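Local structure of MutT/NUDIX family protein (Bacillus thuringiensis str. Al Hakam, 3ID9) at the interface of chains A and B. The protein belongs to the MutT/NUDIX hydrolases and probably cleaves a nucleoside diphosphate linked to another moiety, the substrate not being shown by the structure. Numbering follows the deposited sequence. Chains: chain A/B, MutT/NUDIX family protein.

The interface of chains A and B. Residues chain A 87, 89, 96, 155-158; chain B 59-62, 79, 100.
The start of the Nudix-box helix of chain B, residues 61-72, meets strand 77-88 and the C-terminal segment of chain A. The patch has a two-fold twin with the chains exchanged. This dimer is that of the deposited assembly and may not be the biological one.

Polar contacts gather at the helix N-terminus. The phenol oxygen OH of A:Tyr155 accepts a fairly straight hydrogen bond from the backbone N of B:Glu62 at 3.0 Å. The same OH donates to the carboxylate OD1 of A:Asp87 at 2.6 Å, so the hydroxyl is held from both chains. The other carboxylate oxygen, OD2 of A:Asp87, accepts a hydrogen bond from the backbone N of B:Leu61 at 3.3 Å, the donor lying above the carboxylate plane. The acid may thus be stabilised as an anion by the helix end. CG of A:Asp87 sits in the crowded position between its backbone N and carbonyl carbon (chi1 86°), which places the carboxylate between the tyrosine hydroxyl and the B:Leu61 amide. Within chain A, A:Asp87 N donates to the side-chain amide OE1 of A:Gln156 from above the carbonyl plane, which ties the strand to the C-terminal segment.

Packing surrounds this point. A:Tyr155 has CG anti to the backbone N (chi1 170°) and reaches across with its ring tip. Its CE2 touches CB of B:Glu62 at 3.5 Å, and CE1 lies against CB of B:Leu61 at 3.9 Å. The extended B:Glu62 chain brings OE2 to the ring edge, in plane, its carboxylate plane nearly perpendicular to the ring. The CZ edge of B:Phe100 points at one face of the A:Tyr155 ring, toward its rim, with planes at 72°. CD1 of B:Ile79 lies over the centre of the B:Phe100 ring and backs it. Further along, the methyl CG2 of B:Thr60 packs obliquely on CD of A:Pro89 at 3.6 Å.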
ATOM      1  N   ASP A  87       7.384   4.743  -3.289  1.00 45.28           N
ATOM      2  CA  ASP A  87       7.467   4.784  -4.732  1.00 47.48           C
ATOM      3  C   ASP A  87       8.382   5.865  -5.262  1.00 49.15           C
ATOM      4  O   ASP A  87       8.382   7.001  -4.795  1.00 48.93           O
ATOM      5  CB  ASP A  87       6.064   4.880  -5.362  1.00 48.25           C
ATOM      6  CG  ASP A  87       5.549   6.303  -5.486  1.00 48.22           C
ATOM      7  OD1 ASP A  87       5.378   6.976  -4.451  1.00 48.16           O
ATOM      8  OD2 ASP A  87       5.303   6.734  -6.633  1.00 46.78           O
ATOM      9  N   PRO A  89       9.150   6.952  -9.019  1.00 55.07           N
ATOM     10  CA  PRO A  89       8.887   6.894 -10.459  1.00 56.60           C
ATOM     11  C   PRO A  89      10.059   7.340 -11.324  1.00 57.71           C
ATOM     12  O   PRO A  89      10.103   7.031 -12.513  1.00 56.46           O
ATOM     13  CB  PRO A  89       7.654   7.787 -10.619  1.00 56.08           C
ATOM     14  CG  PRO A  89       7.828   8.793  -9.539  1.00 55.41           C
ATOM     15  CD  PRO A  89       8.287   7.956  -8.369  1.00 54.93           C
ATOM     16  N   LEU A  96       7.960   0.647  -7.521  1.00 42.03           N
ATOM     17  CA  LEU A  96       6.995   0.684  -6.436  1.00 41.40           C
ATOM     18  C   LEU A  96       7.487  -0.361  -5.433  1.00 40.72           C
ATOM     19  O   LEU A  96       7.637  -1.533  -5.772  1.00 41.29           O
ATOM     20  CB  LEU A  96       5.608   0.315  -6.960  1.00 42.83           C
ATOM     21  CG  LEU A  96       4.404   0.866  -6.200  1.00 44.09           C
ATOM     22  CD1 LEU A  96       4.533   0.540  -4.722  1.00 45.30           C
ATOM     23  CD2 LEU A  96       4.328   2.371  -6.403  1.00 44.30           C
ATOM     24  N   TYR A 155       3.305   5.714   3.954  1.00 39.25           N
ATOM     25  CA  TYR A 155       3.658   5.983   2.561  1.00 42.52           C
ATOM     26  C   TYR A 155       4.721   7.080   2.501  1.00 47.43           C
ATOM     27  O   TYR A 155       4.885   7.817   3.467  1.00 49.06           O
ATOM     28  CB  TYR A 155       2.398   6.436   1.817  1.00 39.85           C
ATOM     29  CG  TYR A 155       2.654   6.982   0.439  1.00 37.19           C
ATOM     30  CD1 TYR A 155       2.793   6.135  -0.653  1.00 35.43           C
ATOM     31  CD2 TYR A 155       2.820   8.347   0.239  1.00 33.99           C
ATOM     32  CE1 TYR A 155       3.092   6.637  -1.910  1.00 34.29           C
ATOM     33  CE2 TYR A 155       3.123   8.853  -1.007  1.00 32.64           C
ATOM     34  CZ  TYR A 155       3.256   7.998  -2.078  1.00 32.20           C
ATOM     35  OH  TYR A 155       3.546   8.514  -3.321  1.00 34.89           O
ATOM     36  N   GLN A 156       5.445   7.199   1.388  1.00 52.78           N
ATOM     37  CA  GLN A 156       6.464   8.247   1.297  1.00 60.68           C
ATOM     38  C   GLN A 156       6.470   9.119   0.036  1.00 62.99           C
ATOM     39  O   GLN A 156       6.323  10.346   0.128  1.00 65.06           O
ATOM     40  CB  GLN A 156       7.865   7.667   1.533  1.00 63.76           C
ATOM     41  CG  GLN A 156       8.199   6.388   0.776  1.00 71.88           C
ATOM     42  CD  GLN A 156       8.180   6.551  -0.733  1.00 75.33           C
ATOM     43  OE1 GLN A 156       7.146   6.352  -1.373  1.00 76.89           O
ATOM     44  NE2 GLN A 156       9.324   6.924  -1.310  1.00 77.40           N
ATOM     45  N   GLY A 157       6.634   8.505  -1.129  1.00 63.46           N
ATOM     46  CA  GLY A 157       6.657   9.260  -2.370  1.00 66.41           C
ATOM     47  C   GLY A 157       7.892  10.134  -2.512  1.00 68.74           C
ATOM     48  O   GLY A 157       8.060  11.113  -1.787  1.00 67.82           O
ATOM     49  N   LEU A 158       8.764   9.784  -3.450  1.00 71.73           N
ATOM     50  CA  LEU A 158       9.980  10.558  -3.674  1.00 74.64           C
ATOM     51  C   LEU A 158      10.387  10.492  -5.142  1.00 74.62           C
ATOM     52  O   LEU A 158      10.388  11.552  -5.801  1.00 74.88           O
ATOM     53  CB  LEU A 158      11.113  10.027  -2.782  1.00 77.02           C
ATOM     54  CG  LEU A 158      12.354  10.917  -2.607  1.00 79.57           C
ATOM     55  CD1 LEU A 158      13.151  10.445  -1.395  1.00 79.68           C
ATOM     56  CD2 LEU A 158      13.213  10.896  -3.870  1.00 79.80           C
TER
ATOM     57  N   GLU B  59       4.455  10.294 -12.169  1.00 45.37           N
ATOM     58  CA  GLU B  59       3.897  10.826 -10.930  1.00 42.68           C
ATOM     59  C   GLU B  59       4.027   9.818  -9.808  1.00 39.90           C
ATOM     60  O   GLU B  59       4.035   8.616 -10.045  1.00 39.31           O
ATOM     61  CB  GLU B  59       2.407  11.142 -11.077  1.00 44.67           C
ATOM     62  CG  GLU B  59       2.022  12.216 -12.065  1.00 45.98           C
ATOM     63  CD  GLU B  59       0.523  12.478 -12.032  1.00 47.73           C
ATOM     64  OE1 GLU B  59      -0.248  11.506 -12.177  1.00 47.15           O
ATOM     65  OE2 GLU B  59       0.113  13.647 -11.857  1.00 47.62           O
ATOM     66  N   THR B  60       4.142  10.315  -8.585  1.00 37.87           N
ATOM     67  CA  THR B  60       4.182   9.440  -7.431  1.00 38.32           C
ATOM     68  C   THR B  60       2.701   9.254  -7.105  1.00 38.85           C
ATOM     69  O   THR B  60       1.870  10.070  -7.523  1.00 40.07           O
ATOM     70  CB  THR B  60       4.855  10.102  -6.224  1.00 38.43           C
ATOM     71  OG1 THR B  60       4.181  11.326  -5.913  1.00 35.28           O
ATOM     72  CG2 THR B  60       6.315  10.379  -6.517  1.00 39.87           C
ATOM     73  N   LEU B  61       2.357   8.197  -6.377  1.00 36.83           N
ATOM     74  CA  LEU B  61       0.960   7.982  -6.028  1.00 36.91           C
ATOM     75  C   LEU B  61       0.415   9.265  -5.405  1.00 37.10           C
ATOM     76  O   LEU B  61      -0.717   9.663  -5.670  1.00 35.89           O
ATOM     77  CB  LEU B  61       0.812   6.838  -5.023  1.00 34.73           C
ATOM     78  CG  LEU B  61       1.319   5.467  -5.452  1.00 34.24           C
ATOM     79  CD1 LEU B  61       1.011   4.469  -4.355  1.00 34.71           C
ATOM     80  CD2 LEU B  61       0.674   5.052  -6.756  1.00 31.02           C
ATOM     81  N   GLU B  62       1.242   9.908  -4.591  1.00 37.59           N
ATOM     82  CA  GLU B  62       0.864  11.138  -3.912  1.00 39.54           C
ATOM     83  C   GLU B  62       0.546  12.285  -4.876  1.00 39.51           C
ATOM     84  O   GLU B  62      -0.491  12.941  -4.759  1.00 37.68           O
ATOM     85  CB  GLU B  62       1.981  11.562  -2.962  1.00 40.04           C
ATOM     86  CG  GLU B  62       1.618  12.733  -2.083  1.00 43.89           C
ATOM     87  CD  GLU B  62       2.756  13.164  -1.186  1.00 46.14           C
ATOM     88  OE1 GLU B  62       2.551  14.094  -0.376  1.00 48.60           O
ATOM     89  OE2 GLU B  62       3.856  12.578  -1.289  1.00 47.75           O
ATOM     90  N   ILE B  79      -1.921  13.297   2.426  1.00 36.17           N
ATOM     91  CA  ILE B  79      -2.173  11.907   2.753  1.00 37.09           C
ATOM     92  C   ILE B  79      -1.987  11.613   4.241  1.00 38.01           C
ATOM     93  O   ILE B  79      -1.039  12.080   4.860  1.00 38.46           O
ATOM     94  CB  ILE B  79      -1.245  10.993   1.918  1.00 36.66           C
ATOM     95  CG1 ILE B  79      -1.657  11.087   0.446  1.00 36.52           C
ATOM     96  CG2 ILE B  79      -1.306   9.555   2.428  1.00 35.89           C
ATOM     97  CD1 ILE B  79      -0.951  10.128  -0.459  1.00 40.85           C
ATOM     98  N   PHE B 100      -6.423   6.054  -0.430  1.00 29.10           N
ATOM     99  CA  PHE B 100      -5.819   6.893   0.608  1.00 30.75           C
ATOM    100  C   PHE B 100      -6.814   7.585   1.536  1.00 31.07           C
ATOM    101  O   PHE B 100      -7.836   8.092   1.084  1.00 33.37           O
ATOM    102  CB  PHE B 100      -4.981   8.014  -0.019  1.00 31.00           C
ATOM    103  CG  PHE B 100      -3.701   7.562  -0.641  1.00 32.78           C
ATOM    104  CD1 PHE B 100      -3.488   7.721  -2.006  1.00 32.84           C
ATOM    105  CD2 PHE B 100      -2.684   7.017   0.143  1.00 33.19           C
ATOM    106  CE1 PHE B 100      -2.281   7.349  -2.582  1.00 35.71           C
ATOM    107  CE2 PHE B 100      -1.473   6.640  -0.421  1.00 31.78           C
ATOM    108  CZ  PHE B 100      -1.266   6.804  -1.785  1.00 34.31           C
TER